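Local coordinates for putative lipoprotein YcdA (Bacillus subtilis subsp. subtilis str. 168, PDB 4R4G) that is of unknown function but is probably a membrane-attached lipoprotein, pairing an Ig-like N-terminal domain with a mixed helix-and-sheet C-terminal domain, at residues F62-G67 with Y108-T113; I235-V240 with E292-V297; Y24-K29 with D37-K42. All blocks are in the same frame, centred on the assembly; numbering follows the deposited sequence.

In the fold
Contacts 1 and 3 belong to the Ig-like N-terminal domain, one in each of its two antiparallel sheets, and contact 2 to the mixed sheet of the C-terminal domain. No strand is shared. Contacts 1 and 3 meet in the N-terminal core, where Leu64 packs on Leu41 and the hydroxyls of Tyr108 and Tyr24 form a weak hydrogen bond. Contact 2 touches contact 3 lightly, Ile235 against Lys29. All three are partly buried. Contact 1 has an aromatic and leucine face turned inward, contact 2 sets valines and alanine against helices and partly to fully exposed glutamates and threonines opposite, and contact 3 mixes apolar packing with a threonine-gripped carbonyl where two strands part.

Contact 1 (F62-G67 with Y108-T113); sequences FTLYQG and YELNYT
Phe62 and Tyr112 meet near one end of the antiparallel pairing of strands 62-66 and 108-112. Tyr112 CD1 sits over one face of the Phe62 ring, offset toward the rim, 3.4 Å from Phe62 CZ, and Tyr112 CB rests by Phe62 CE2. The ring planes are inclined at 34°. Phe62 CG stands anti to its carbonyl carbon (chi1 -58°), and its large flat ring suits this buried place between the sheets.

On the same face of the sheet Leu64 and Leu110 cross at about a right angle. The Leu64 CD1 methyl is the bump: it fits between Leu110 CD1 and Tyr108 CB, 4.0 Å from each. Next comes Gln66, lying alongside the Tyr108 ring and pointing the same way, with Gln66 CG 3.7 Å from Tyr108 CE1. Its extended chain suits this place, since the methylenes lie beside Tyr108 CD1 and CE1 while Gln66 OE1 bonds Asp103 N; Tyr108 OH bonds Asp103 O.

An alanine in place of Phe62 would probably leave Tyr112 CD1 without the ring it rests on and open a gap beside Leu98 and Val47.

The opposite face carries Thr63 beside Asn111 and Tyr65 beside Glu109, both pairs doubly joined through their backbones, as by Asn111 N to Thr63 O at 2.9 Å. The chemistry is that of a two-faced sandwich strand: mainly apolar side chains toward the second sheet, polar ones toward partly exposed surroundings.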
ATOM      1  N   PHE A  62      22.705  -7.391 -19.685  1.00 55.20           N
ATOM      2  CA  PHE A  62      21.573  -8.310 -19.568  1.00 53.76           C
ATOM      3  C   PHE A  62      20.351  -7.713 -20.211  1.00 58.80           C
ATOM      4  O   PHE A  62      20.121  -6.507 -20.108  1.00 58.42           O
ATOM      5  CB  PHE A  62      21.266  -8.659 -18.097  1.00 55.10           C
ATOM      6  CG  PHE A  62      22.394  -9.275 -17.301  1.00 56.50           C
ATOM      7  CD1 PHE A  62      23.388  -8.476 -16.737  1.00 58.39           C
ATOM      8  CD2 PHE A  62      22.439 -10.647 -17.076  1.00 57.38           C
ATOM      9  CE1 PHE A  62      24.405  -9.036 -15.969  1.00 60.06           C
ATOM     10  CE2 PHE A  62      23.453 -11.206 -16.298  1.00 60.82           C
ATOM     11  CZ  PHE A  62      24.423 -10.394 -15.740  1.00 59.91           C
ATOM     12  N   THR A  63      19.569  -8.562 -20.890  1.00 55.81           N
ATOM     13  CA  THR A  63      18.303  -8.197 -21.526  1.00 54.58           C
ATOM     14  C   THR A  63      17.282  -9.248 -21.138  1.00 59.26           C
ATOM     15  O   THR A  63      17.636 -10.417 -20.941  1.00 59.61           O
ATOM     16  CB  THR A  63      18.435  -8.043 -23.054  1.00 58.96           C
ATOM     17  OG1 THR A  63      18.848  -9.284 -23.613  1.00 65.91           O
ATOM     18  CG2 THR A  63      19.417  -6.950 -23.465  1.00 55.04           C
ATOM     19  N   LEU A  64      16.024  -8.843 -21.009  1.00 55.69           N
ATOM     20  CA  LEU A  64      14.979  -9.800 -20.712  1.00 55.75           C
ATOM     21  C   LEU A  64      13.954  -9.793 -21.802  1.00 60.74           C
ATOM     22  O   LEU A  64      13.554  -8.728 -22.271  1.00 61.36           O
ATOM     23  CB  LEU A  64      14.299  -9.504 -19.360  1.00 55.67           C
ATOM     24  CG  LEU A  64      13.453 -10.634 -18.794  1.00 59.49           C
ATOM     25  CD1 LEU A  64      14.240 -11.461 -17.824  1.00 60.68           C
ATOM     26  CD2 LEU A  64      12.290 -10.108 -18.115  1.00 60.43           C
ATOM     27  N   TYR A  65      13.489 -10.979 -22.166  1.00 57.42           N
ATOM     28  CA  TYR A  65      12.414 -11.173 -23.115  1.00 56.42           C
ATOM     29  C   TYR A  65      11.255 -11.779 -22.386  1.00 62.27           C
ATOM     30  O   TYR A  65      11.447 -12.647 -21.538  1.00 62.05           O
ATOM     31  CB  TYR A  65      12.842 -12.060 -24.293  1.00 57.32           C
ATOM     32  CG  TYR A  65      13.732 -11.341 -25.288  1.00 59.73           C
ATOM     33  CD1 TYR A  65      15.096 -11.182 -25.049  1.00 61.58           C
ATOM     34  CD2 TYR A  65      13.218 -10.834 -26.475  1.00 61.34           C
ATOM     35  CE1 TYR A  65      15.918 -10.515 -25.959  1.00 63.65           C
ATOM     36  CE2 TYR A  65      14.016 -10.110 -27.360  1.00 62.33           C
ATOM     37  CZ  TYR A  65      15.369  -9.967 -27.108  1.00 73.11           C
ATOM     38  OH  TYR A  65      16.165  -9.323 -28.032  1.00 78.87           O
ATOM     39  N   GLN A  66      10.050 -11.284 -22.678  1.00 59.76           N
ATOM     40  CA  GLN A  66       8.783 -11.823 -22.215  1.00 60.63           C
ATOM     41  C   GLN A  66       8.142 -12.352 -23.450  1.00 66.79           C
ATOM     42  O   GLN A  66       7.895 -11.581 -24.388  1.00 68.52           O
ATOM     43  CB  GLN A  66       7.955 -10.751 -21.539  1.00 62.04           C
ATOM     44  CG  GLN A  66       6.666 -11.259 -20.991  1.00 64.14           C
ATOM     45  CD  GLN A  66       5.867 -10.101 -20.538  1.00 70.29           C
ATOM     46  OE1 GLN A  66       5.964  -9.675 -19.390  1.00 67.11           O
ATOM     47  NE2 GLN A  66       5.109  -9.538 -21.458  1.00 61.51           N
ATOM     48  N   GLY A  67       8.001 -13.668 -23.518  1.00 62.80           N
ATOM     49  CA  GLY A  67       7.562 -14.324 -24.738  1.00 63.36           C
ATOM     50  C   GLY A  67       8.692 -14.131 -25.722  1.00 67.49           C
ATOM     51  O   GLY A  67       9.854 -14.459 -25.406  1.00 66.48           O
ATOM     52  N   TYR A 108       9.769 -15.802 -19.236  1.00 60.98           N
ATOM     53  CA  TYR A 108      10.879 -14.884 -19.449  1.00 59.41           C
ATOM     54  C   TYR A 108      12.135 -15.623 -19.877  1.00 64.04           C
ATOM     55  O   TYR A 108      12.237 -16.848 -19.752  1.00 65.81           O
ATOM     56  CB  TYR A 108      11.142 -13.997 -18.206  1.00 59.94           C
ATOM     57  CG  TYR A 108       9.861 -13.500 -17.557  1.00 61.80           C
ATOM     58  CD1 TYR A 108       9.021 -12.600 -18.219  1.00 63.30           C
ATOM     59  CD2 TYR A 108       9.466 -13.960 -16.303  1.00 62.64           C
ATOM     60  CE1 TYR A 108       7.816 -12.184 -17.651  1.00 64.62           C
ATOM     61  CE2 TYR A 108       8.274 -13.529 -15.715  1.00 63.20           C
ATOM     62  CZ  TYR A 108       7.453 -12.642 -16.394  1.00 69.38           C
ATOM     63  OH  TYR A 108       6.273 -12.234 -15.830  1.00 70.88           O
ATOM     64  N   GLU A 109      13.041 -14.864 -20.491  1.00 58.19           N
ATOM     65  CA  GLU A 109      14.324 -15.306 -20.949  1.00 56.38           C
ATOM     66  C   GLU A 109      15.305 -14.205 -20.654  1.00 59.21           C
ATOM     67  O   GLU A 109      15.132 -13.088 -21.131  1.00 58.31           O
ATOM     68  CB  GLU A 109      14.298 -15.684 -22.422  1.00 58.03           C
ATOM     69  CG  GLU A 109      15.650 -16.174 -22.919  1.00 73.84           C
ATOM     70  CD  GLU A 109      15.688 -16.828 -24.284  1.00 95.21           C
ATOM     71  OE1 GLU A 109      15.276 -18.009 -24.393  1.00 86.74           O
ATOM     72  OE2 GLU A 109      16.214 -16.187 -25.225  1.00 89.82           O
ATOM     73  N   LEU A 110      16.292 -14.503 -19.794  1.00 55.82           N
ATOM     74  CA  LEU A 110      17.353 -13.587 -19.429  1.00 54.96           C
ATOM     75  C   LEU A 110      18.569 -13.942 -20.245  1.00 60.86           C
ATOM     76  O   LEU A 110      18.972 -15.106 -20.237  1.00 63.38           O
ATOM     77  CB  LEU A 110      17.652 -13.662 -17.920  1.00 55.48           C
ATOM     78  CG  LEU A 110      18.736 -12.722 -17.379  1.00 59.21           C
ATOM     79  CD1 LEU A 110      18.212 -11.330 -17.217  1.00 57.49           C
ATOM     80  CD2 LEU A 110      19.239 -13.197 -16.041  1.00 62.68           C
ATOM     81  N   ASN A 111      19.134 -12.954 -20.975  1.00 55.42           N
ATOM     82  CA  ASN A 111      20.349 -13.166 -21.775  0.50 54.55           C
ATOM     83  C   ASN A 111      21.451 -12.295 -21.232  1.00 58.98           C
ATOM     84  O   ASN A 111      21.202 -11.159 -20.840  1.00 58.51           O
ATOM     85  CB  ASN A 111      20.154 -12.910 -23.287  0.50 51.65           C
ATOM     86  CG  ASN A 111      21.396 -13.228 -24.142  0.50 64.72           C
ATOM     87  OD1 ASN A 111      21.778 -14.397 -24.338  0.50 53.67           O
ATOM     88  ND2 ASN A 111      22.079 -12.195 -24.644  0.50 49.68           N
ATOM     89  N   TYR A 112      22.680 -12.858 -21.160  1.00 57.33           N
ATOM     90  CA  TYR A 112      23.894 -12.184 -20.698  1.00 57.39           C
ATOM     91  C   TYR A 112      24.919 -12.235 -21.794  1.00 65.52           C
ATOM     92  O   TYR A 112      25.246 -13.330 -22.255  1.00 65.62           O
ATOM     93  CB  TYR A 112      24.469 -12.778 -19.407  1.00 58.18           C
ATOM     94  CG  TYR A 112      25.850 -12.237 -19.077  1.00 59.93           C
ATOM     95  CD1 TYR A 112      26.038 -10.896 -18.743  1.00 61.20           C
ATOM     96  CD2 TYR A 112      26.975 -13.054 -19.144  1.00 62.20           C
ATOM     97  CE1 TYR A 112      27.304 -10.400 -18.419  1.00 63.08           C
ATOM     98  CE2 TYR A 112      28.251 -12.560 -18.859  1.00 64.55           C
ATOM     99  CZ  TYR A 112      28.412 -11.233 -18.495  1.00 72.01           C
ATOM    100  OH  TYR A 112      29.677 -10.744 -18.234  1.00 74.81           O
ATOM    101  N   THR A 113      25.421 -11.052 -22.220  1.00 64.53           N
ATOM    102  CA  THR A 113      26.454 -10.927 -23.242  1.00 65.04           C
ATOM    103  C   THR A 113      27.632 -10.214 -22.578  1.00 71.27           C
ATOM    104  O   THR A 113      27.570  -9.004 -22.313  1.00 70.65           O
ATOM    105  CB  THR A 113      25.934 -10.268 -24.544  1.00 73.20           C
ATOM    106  OG1 THR A 113      24.978 -11.141 -25.157  1.00 74.14           O
ATOM    107  CG2 THR A 113      27.051  -9.991 -25.553  1.00 69.75           C
TER
HETATM  108  O   HOH W   1      22.072  -9.338 -23.443  1.00 68.01           O

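Contact 2 (I235-V240 with E292-V297); sequences IVEATV and EKTVEV
Just before the strand, Glu292 lays its carboxylate against a methyl of Thr239, Glu292 OE1 standing 3.4 Å from Thr239 CG2. The methyl is anti to the backbone N of Thr239 (chi1 of OG1 -55°), which turns it to that neighbour. Lys293 opens the pairing with a doubly bonded backbone pair: Val240 N gives to Lys293 O at 2.8 Å, and Lys293 N returns a bond to Val240 O. Its long side chain leads away from strand 233-244, as suits a charged residue in an exposed place.

Thr294 lies opposite Thr239 in a non-hydrogen-bonded pair. Its methyl CG2 lies beside Glu237 CG and 3.5 Å from Thr239 OG1. A threonine suits this exposed position, offering a methyl for packing and a hydroxyl that can face solvent. Val295 then turns to the other face, pairing with Ala238, whose small buried side chain leaves room for Leu319; Ala238 N bonds Val295 O at 2.8 Å.

Glu296 returns to the threonine face. Its carboxylate nears Glu237, with Glu237 OE1 3.6 Å from Glu296 OE2 and the planes 64° apart, and this closeness of like charges may raise the proton affinity of either group. The methyl Ile235 CG2 lies 3.7 Å from Glu296 OE2. Val297 closes the run with Val236, again by two backbone bonds.

The valines and Ala238 form the buried part of their face, which Lys293 leaves at its border: Val236 and Val297 pack on Leu150 of helix 145-157, while Ala238 and Val297 meet Leu319 of helix 314-321. On its other edge strand 233-244 pairs with strand 221-230, so that this contact lies inside the mixed sheet of the C-terminal domain.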
ATOM      1  N   ILE A 235       3.772   2.712   0.239  1.00 68.99           N
ATOM      2  CA  ILE A 235       2.775   3.730  -0.099  1.00 67.81           C
ATOM      3  C   ILE A 235       1.511   3.011  -0.545  1.00 70.65           C
ATOM      4  O   ILE A 235       1.520   2.290  -1.549  1.00 70.10           O
ATOM      5  CB  ILE A 235       3.241   4.803  -1.135  1.00 70.66           C
ATOM      6  CG1 ILE A 235       4.443   5.613  -0.610  1.00 72.55           C
ATOM      7  CG2 ILE A 235       2.071   5.733  -1.568  1.00 70.43           C
ATOM      8  CD1 ILE A 235       4.240   6.356   0.757  1.00 88.21           C
ATOM      9  N   VAL A 236       0.429   3.202   0.224  1.00 66.45           N
ATOM     10  CA  VAL A 236      -0.875   2.634  -0.045  1.00 64.11           C
ATOM     11  C   VAL A 236      -1.759   3.757  -0.547  1.00 69.94           C
ATOM     12  O   VAL A 236      -1.853   4.823   0.074  1.00 71.79           O
ATOM     13  CB  VAL A 236      -1.484   1.902   1.169  1.00 67.23           C
ATOM     14  CG1 VAL A 236      -2.790   1.210   0.776  1.00 67.37           C
ATOM     15  CG2 VAL A 236      -0.513   0.890   1.760  1.00 66.81           C
ATOM     16  N   GLU A 237      -2.364   3.530  -1.698  1.00 66.03           N
ATOM     17  CA  GLU A 237      -3.266   4.453  -2.357  1.00 67.07           C
ATOM     18  C   GLU A 237      -4.683   4.049  -1.964  1.00 70.99           C
ATOM     19  O   GLU A 237      -5.162   2.978  -2.351  1.00 71.24           O
ATOM     20  CB  GLU A 237      -3.020   4.369  -3.867  1.00 68.98           C
ATOM     21  CG  GLU A 237      -3.654   5.449  -4.714  1.00 83.82           C
ATOM     22  CD  GLU A 237      -2.923   5.721  -6.017  1.00112.00           C
ATOM     23  OE1 GLU A 237      -1.701   6.009  -5.977  1.00111.18           O
ATOM     24  OE2 GLU A 237      -3.585   5.675  -7.080  1.00106.13           O
ATOM     25  N   ALA A 238      -5.318   4.858  -1.116  1.00 66.58           N
ATOM     26  CA  ALA A 238      -6.672   4.586  -0.638  1.00 64.47           C
ATOM     27  C   ALA A 238      -7.677   5.386  -1.433  1.00 65.82           C
ATOM     28  O   ALA A 238      -7.601   6.614  -1.468  1.00 65.54           O
ATOM     29  CB  ALA A 238      -6.778   4.911   0.833  1.00 64.92           C
ATOM     30  N   THR A 239      -8.578   4.693  -2.130  1.00 61.53           N
ATOM     31  CA  THR A 239      -9.596   5.371  -2.916  1.00 62.65           C
ATOM     32  C   THR A 239     -10.851   5.218  -2.102  1.00 68.47           C
ATOM     33  O   THR A 239     -11.343   4.104  -1.883  1.00 69.77           O
ATOM     34  CB  THR A 239      -9.641   4.855  -4.369  1.00 70.38           C
ATOM     35  OG1 THR A 239      -8.328   4.971  -4.977  1.00 68.65           O
ATOM     36  CG2 THR A 239     -10.682   5.580  -5.203  1.00 63.98           C
ATOM     37  N   VAL A 240     -11.323   6.344  -1.581  1.00 64.36           N
ATOM     38  CA  VAL A 240     -12.423   6.345  -0.658  1.00 63.32           C
ATOM     39  C   VAL A 240     -13.671   6.979  -1.235  1.00 71.05           C
ATOM     40  O   VAL A 240     -13.623   8.118  -1.709  1.00 71.89           O
ATOM     41  CB  VAL A 240     -11.984   7.087   0.650  1.00 65.29           C
ATOM     42  CG1 VAL A 240     -13.158   7.283   1.623  1.00 65.21           C
ATOM     43  CG2 VAL A 240     -10.813   6.375   1.340  1.00 63.05           C
ATOM     44  N   GLU A 292     -15.163  10.328  -5.386  1.00 89.86           N
ATOM     45  CA  GLU A 292     -14.153   9.529  -4.710  1.00 86.52           C
ATOM     46  C   GLU A 292     -12.960  10.417  -4.428  1.00 89.46           C
ATOM     47  O   GLU A 292     -12.739  11.389  -5.151  1.00 91.92           O
ATOM     48  CB  GLU A 292     -13.719   8.331  -5.568  1.00 87.09           C
ATOM     49  CG  GLU A 292     -14.617   7.110  -5.479  1.00 99.00           C
ATOM     50  CD  GLU A 292     -14.070   5.843  -6.121  1.00121.52           C
ATOM     51  OE1 GLU A 292     -13.399   5.934  -7.179  1.00104.94           O
ATOM     52  OE2 GLU A 292     -14.325   4.750  -5.561  1.00117.13           O
ATOM     53  N   LYS A 293     -12.196  10.102  -3.393  1.00 82.59           N
ATOM     54  CA  LYS A 293     -10.980  10.833  -3.068  1.00 81.53           C
ATOM     55  C   LYS A 293      -9.890   9.810  -2.893  1.00 82.16           C
ATOM     56  O   LYS A 293     -10.108   8.758  -2.289  1.00 80.55           O
ATOM     57  CB  LYS A 293     -11.158  11.722  -1.824  1.00 84.91           C
ATOM     58  CG  LYS A 293     -10.126  12.856  -1.704  1.00 96.74           C
ATOM     59  CD  LYS A 293     -10.614  13.961  -0.765  1.00103.92           C
ATOM     60  CE  LYS A 293      -9.731  15.188  -0.738  1.00113.59           C
ATOM     61  NZ  LYS A 293     -10.442  16.360  -0.148  1.00120.18           N
ATOM     62  N   THR A 294      -8.744  10.071  -3.490  1.00 78.29           N
ATOM     63  CA  THR A 294      -7.626   9.150  -3.384  1.00 76.05           C
ATOM     64  C   THR A 294      -6.599   9.770  -2.444  1.00 78.94           C
ATOM     65  O   THR A 294      -6.228  10.931  -2.615  1.00 80.87           O
ATOM     66  CB  THR A 294      -7.091   8.811  -4.762  1.00 82.52           C
ATOM     67  OG1 THR A 294      -8.196   8.466  -5.605  1.00 86.47           O
ATOM     68  CG2 THR A 294      -6.126   7.662  -4.722  1.00 75.96           C
ATOM     69  N   VAL A 295      -6.209   9.036  -1.408  1.00 72.25           N
ATOM     70  CA  VAL A 295      -5.265   9.540  -0.410  1.00 71.43           C
ATOM     71  C   VAL A 295      -4.092   8.611  -0.380  1.00 75.43           C
ATOM     72  O   VAL A 295      -4.284   7.400  -0.358  1.00 74.76           O
ATOM     73  CB  VAL A 295      -5.914   9.697   1.002  1.00 73.75           C
ATOM     74  CG1 VAL A 295      -4.897  10.169   2.039  1.00 74.32           C
ATOM     75  CG2 VAL A 295      -7.089  10.654   0.964  1.00 74.26           C
ATOM     76  N   GLU A 296      -2.881   9.155  -0.383  1.00 73.98           N
ATOM     77  CA  GLU A 296      -1.689   8.324  -0.275  1.00 74.10           C
ATOM     78  C   GLU A 296      -1.329   8.268   1.183  1.00 78.62           C
ATOM     79  O   GLU A 296      -1.363   9.290   1.871  1.00 80.25           O
ATOM     80  CB  GLU A 296      -0.532   8.838  -1.142  1.00 76.88           C
ATOM     81  CG  GLU A 296      -0.676   8.462  -2.605  1.00 89.85           C
ATOM     82  CD  GLU A 296       0.522   8.748  -3.489  1.00116.51           C
ATOM     83  OE1 GLU A 296       1.074   9.872  -3.403  1.00 99.07           O
ATOM     84  OE2 GLU A 296       0.868   7.867  -4.313  1.00119.97           O
ATOM     85  N   VAL A 297      -1.091   7.062   1.676  1.00 74.14           N
ATOM     86  CA  VAL A 297      -0.820   6.803   3.084  1.00 74.58           C
ATOM     87  C   VAL A 297       0.438   5.955   3.174  1.00 78.58           C
ATOM     88  O   VAL A 297       0.570   4.968   2.450  1.00 78.41           O
ATOM     89  CB  VAL A 297      -2.071   6.115   3.725  1.00 77.76           C
ATOM     90  CG1 VAL A 297      -1.723   5.301   4.965  1.00 77.93           C
ATOM     91  CG2 VAL A 297      -3.161   7.131   4.038  1.00 77.80           C
TER

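Contact 3 (Y24-K29 with D37-K42); sequences YTLPSK and DQLVLK
The antiparallel hairpin of strands 16-25 and 39-48, in the Ig-like domain, opens out where Thr25 pairs with Val40. Val40 O is gripped twice by one residue, from Thr25 N at 2.8 Å and from Thr25 OG1 at 2.9 Å. The backbone donor lies in the carbonyl plane; the hydroxyl comes from 47° above it. Thr25 OG1 stands between its own backbone N and carbonyl carbon (chi1 62°), which puts the oxygen over the neighbouring strand and leaves the methyl CG2 to meet Lys42 CB at 3.9 Å. Val40 N completes the pair with a bond to Thr25 O.

Tyr24 and Leu41 share the other face, Leu41 CD1 lying 4.1 Å from Tyr24 CE1. Tyr24 also meets Leu39, crossing it at about a right angle: the methyl Leu39 CD1 lies 3.8 Å from Tyr24 CD1 and near Tyr24 CB and CG. Past Thr25 the chains diverge, and Pro27, which has no N-H to extend the pairing, packs its CB 3.9 Å from Val40 CG2.

Tyr24 OH is held by Gly105 N and Gly131 O, and its ring packs on Ile136 and Ala140 of helix 134-141. Strand 39-48 continues the sheet into strand 93-102 through backbone hydrogen bonds of Leu39 with Val102 and Leu41 with Phe100, while Leu26 reaches across to Thr226 and Ile229 of strand 221-230 in the C-terminal domain.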
ATOM      1  N   TYR A  24       8.941 -10.871  -7.975  1.00 67.63           N
ATOM      2  CA  TYR A  24       8.137  -9.767  -8.487  1.00 65.22           C
ATOM      3  C   TYR A  24       8.200  -8.638  -7.483  1.00 68.26           C
ATOM      4  O   TYR A  24       8.179  -8.869  -6.254  1.00 68.97           O
ATOM      5  CB  TYR A  24       6.676 -10.185  -8.717  1.00 65.60           C
ATOM      6  CG  TYR A  24       6.460 -11.176  -9.833  1.00 67.69           C
ATOM      7  CD1 TYR A  24       6.627 -10.801 -11.167  1.00 68.27           C
ATOM      8  CD2 TYR A  24       5.992 -12.460  -9.570  1.00 70.40           C
ATOM      9  CE1 TYR A  24       6.378 -11.698 -12.206  1.00 69.05           C
ATOM     10  CE2 TYR A  24       5.739 -13.366 -10.603  1.00 72.12           C
ATOM     11  CZ  TYR A  24       5.941 -12.981 -11.920  1.00 75.29           C
ATOM     12  OH  TYR A  24       5.691 -13.858 -12.942  1.00 72.30           O
ATOM     13  N   THR A  25       8.318  -7.417  -7.994  1.00 62.37           N
ATOM     14  CA  THR A  25       8.354  -6.228  -7.151  1.00 61.95           C
ATOM     15  C   THR A  25       7.428  -5.179  -7.757  1.00 65.03           C
ATOM     16  O   THR A  25       7.003  -5.282  -8.921  1.00 61.82           O
ATOM     17  CB  THR A  25       9.797  -5.679  -6.954  1.00 69.37           C
ATOM     18  OG1 THR A  25      10.369  -5.282  -8.210  1.00 68.75           O
ATOM     19  CG2 THR A  25      10.728  -6.646  -6.210  1.00 65.91           C
ATOM     20  N   LEU A  26       7.080  -4.194  -6.941  1.00 63.65           N
ATOM     21  CA  LEU A  26       6.283  -3.086  -7.410  1.00 63.40           C
ATOM     22  C   LEU A  26       7.258  -2.096  -7.955  1.00 68.76           C
ATOM     23  O   LEU A  26       8.334  -1.962  -7.358  1.00 70.14           O
ATOM     24  CB  LEU A  26       5.454  -2.455  -6.276  1.00 63.65           C
ATOM     25  CG  LEU A  26       4.196  -3.162  -5.804  1.00 68.29           C
ATOM     26  CD1 LEU A  26       3.678  -2.470  -4.594  1.00 69.48           C
ATOM     27  CD2 LEU A  26       3.107  -3.168  -6.873  1.00 67.73           C
ATOM     28  N   PRO A  27       6.913  -1.334  -9.009  1.00 64.02           N
ATOM     29  CA  PRO A  27       7.858  -0.331  -9.514  1.00 64.76           C
ATOM     30  C   PRO A  27       8.221   0.771  -8.497  1.00 75.45           C
ATOM     31  O   PRO A  27       7.612   0.901  -7.424  1.00 77.89           O
ATOM     32  CB  PRO A  27       7.128   0.253 -10.727  1.00 65.76           C
ATOM     33  CG  PRO A  27       5.709  -0.126 -10.571  1.00 69.17           C
ATOM     34  CD  PRO A  27       5.681  -1.388  -9.826  1.00 64.34           C
ATOM     35  N   SER A  28       9.264   1.554  -8.831  1.00 74.37           N
ATOM     36  CA  SER A  28       9.719   2.692  -8.037  1.00 75.39           C
ATOM     37  C   SER A  28       8.612   3.743  -8.047  1.00 78.12           C
ATOM     38  O   SER A  28       7.864   3.779  -9.030  1.00 77.17           O
ATOM     39  CB  SER A  28      11.009   3.251  -8.637  1.00 79.97           C
ATOM     40  OG  SER A  28      11.426   4.480  -8.061  1.00 89.34           O
ATOM     41  N   LYS A  29       8.495   4.601  -6.984  1.00 74.25           N
ATOM     42  CA  LYS A  29       7.503   5.702  -6.953  1.00 74.17           C
ATOM     43  C   LYS A  29       7.703   6.593  -8.201  1.00 79.04           C
ATOM     44  O   LYS A  29       6.747   7.153  -8.740  1.00 79.16           O
ATOM     45  CB  LYS A  29       7.615   6.590  -5.664  1.00 78.20           C
ATOM     46  CG  LYS A  29       7.759   5.875  -4.308  1.00 91.17           C
ATOM     47  CD  LYS A  29       7.874   6.811  -3.072  1.00 98.06           C
ATOM     48  CE  LYS A  29       8.042   5.998  -1.788  1.00104.10           C
ATOM     49  NZ  LYS A  29       8.014   6.830  -0.546  1.00102.46           N
ATOM     50  N   ASP A  37      -0.796  -2.218 -14.224  1.00 92.11           N
ATOM     51  CA  ASP A  37      -1.005  -3.652 -14.317  1.00 91.09           C
ATOM     52  C   ASP A  37       0.318  -4.425 -14.481  1.00 89.48           C
ATOM     53  O   ASP A  37       0.308  -5.661 -14.516  1.00 89.67           O
ATOM     54  CB  ASP A  37      -1.962  -3.931 -15.475  1.00 95.04           C
ATOM     55  CG  ASP A  37      -3.305  -3.250 -15.281  1.00114.47           C
ATOM     56  OD1 ASP A  37      -3.906  -3.403 -14.173  1.00114.07           O
ATOM     57  OD2 ASP A  37      -3.749  -2.540 -16.213  1.00126.60           O
ATOM     58  N   GLN A  38       1.455  -3.705 -14.542  1.00 80.38           N
ATOM     59  CA  GLN A  38       2.760  -4.343 -14.683  1.00 77.02           C
ATOM     60  C   GLN A  38       3.491  -4.378 -13.372  1.00 78.53           C
ATOM     61  O   GLN A  38       3.199  -3.590 -12.460  1.00 79.57           O
ATOM     62  CB  GLN A  38       3.625  -3.655 -15.742  1.00 76.97           C
ATOM     63  CG  GLN A  38       3.236  -4.069 -17.137  1.00 72.47           C
ATOM     64  CD  GLN A  38       3.959  -3.324 -18.217  1.00 79.95           C
ATOM     65  OE1 GLN A  38       4.209  -2.116 -18.126  1.00 71.17           O
ATOM     66  NE2 GLN A  38       4.269  -4.026 -19.298  1.00 74.59           N
ATOM     67  N   LEU A  39       4.447  -5.314 -13.288  1.00 70.67           N
ATOM     68  CA  LEU A  39       5.332  -5.506 -12.150  1.00 68.04           C
ATOM     69  C   LEU A  39       6.759  -5.330 -12.619  1.00 69.05           C
ATOM     70  O   LEU A  39       7.008  -5.078 -13.807  1.00 68.81           O
ATOM     71  CB  LEU A  39       5.128  -6.895 -11.517  1.00 68.26           C
ATOM     72  CG  LEU A  39       3.765  -7.173 -10.878  1.00 73.76           C
ATOM     73  CD1 LEU A  39       3.699  -8.593 -10.366  1.00 74.41           C
ATOM     74  CD2 LEU A  39       3.477  -6.199  -9.714  1.00 76.03           C
ATOM     75  N   VAL A  40       7.698  -5.451 -11.697  1.00 62.75           N
ATOM     76  CA  VAL A  40       9.108  -5.348 -12.017  1.00 61.04           C
ATOM     77  C   VAL A  40       9.726  -6.654 -11.581  1.00 65.71           C
ATOM     78  O   VAL A  40       9.550  -7.040 -10.426  1.00 67.72           O
ATOM     79  CB  VAL A  40       9.764  -4.090 -11.377  1.00 63.84           C
ATOM     80  CG1 VAL A  40      11.290  -4.134 -11.478  1.00 64.05           C
ATOM     81  CG2 VAL A  40       9.220  -2.819 -12.021  1.00 62.86           C
ATOM     82  N   LEU A  41      10.390  -7.367 -12.507  1.00 60.30           N
ATOM     83  CA  LEU A  41      11.027  -8.636 -12.181  1.00 59.44           C
ATOM     84  C   LEU A  41      12.421  -8.349 -11.641  1.00 65.39           C
ATOM     85  O   LEU A  41      13.231  -7.721 -12.328  1.00 64.31           O
ATOM     86  CB  LEU A  41      11.059  -9.556 -13.411  1.00 58.60           C
ATOM     87  CG  LEU A  41      11.542 -10.993 -13.202  1.00 62.92           C
ATOM     88  CD1 LEU A  41      10.443 -11.862 -12.622  1.00 63.42           C
ATOM     89  CD2 LEU A  41      12.026 -11.573 -14.495  1.00 61.11           C
ATOM     90  N   LYS A  42      12.670  -8.745 -10.375  1.00 63.34           N
ATOM     91  CA  LYS A  42      13.961  -8.549  -9.699  1.00 63.93           C
ATOM     92  C   LYS A  42      14.713  -9.865  -9.764  1.00 68.36           C
ATOM     93  O   LYS A  42      14.302 -10.854  -9.146  1.00 70.45           O
ATOM     94  CB  LYS A  42      13.759  -8.053  -8.245  1.00 66.90           C
ATOM     95  CG  LYS A  42      15.027  -7.696  -7.472  1.00 72.03           C
ATOM     96  CD  LYS A  42      14.670  -7.106  -6.122  1.00 70.89           C
ATOM     97  CE  LYS A  42      15.765  -7.217  -5.095  1.00 90.57           C
ATOM     98  NZ  LYS A  42      15.537  -6.292  -3.945  1.00102.65           N
TER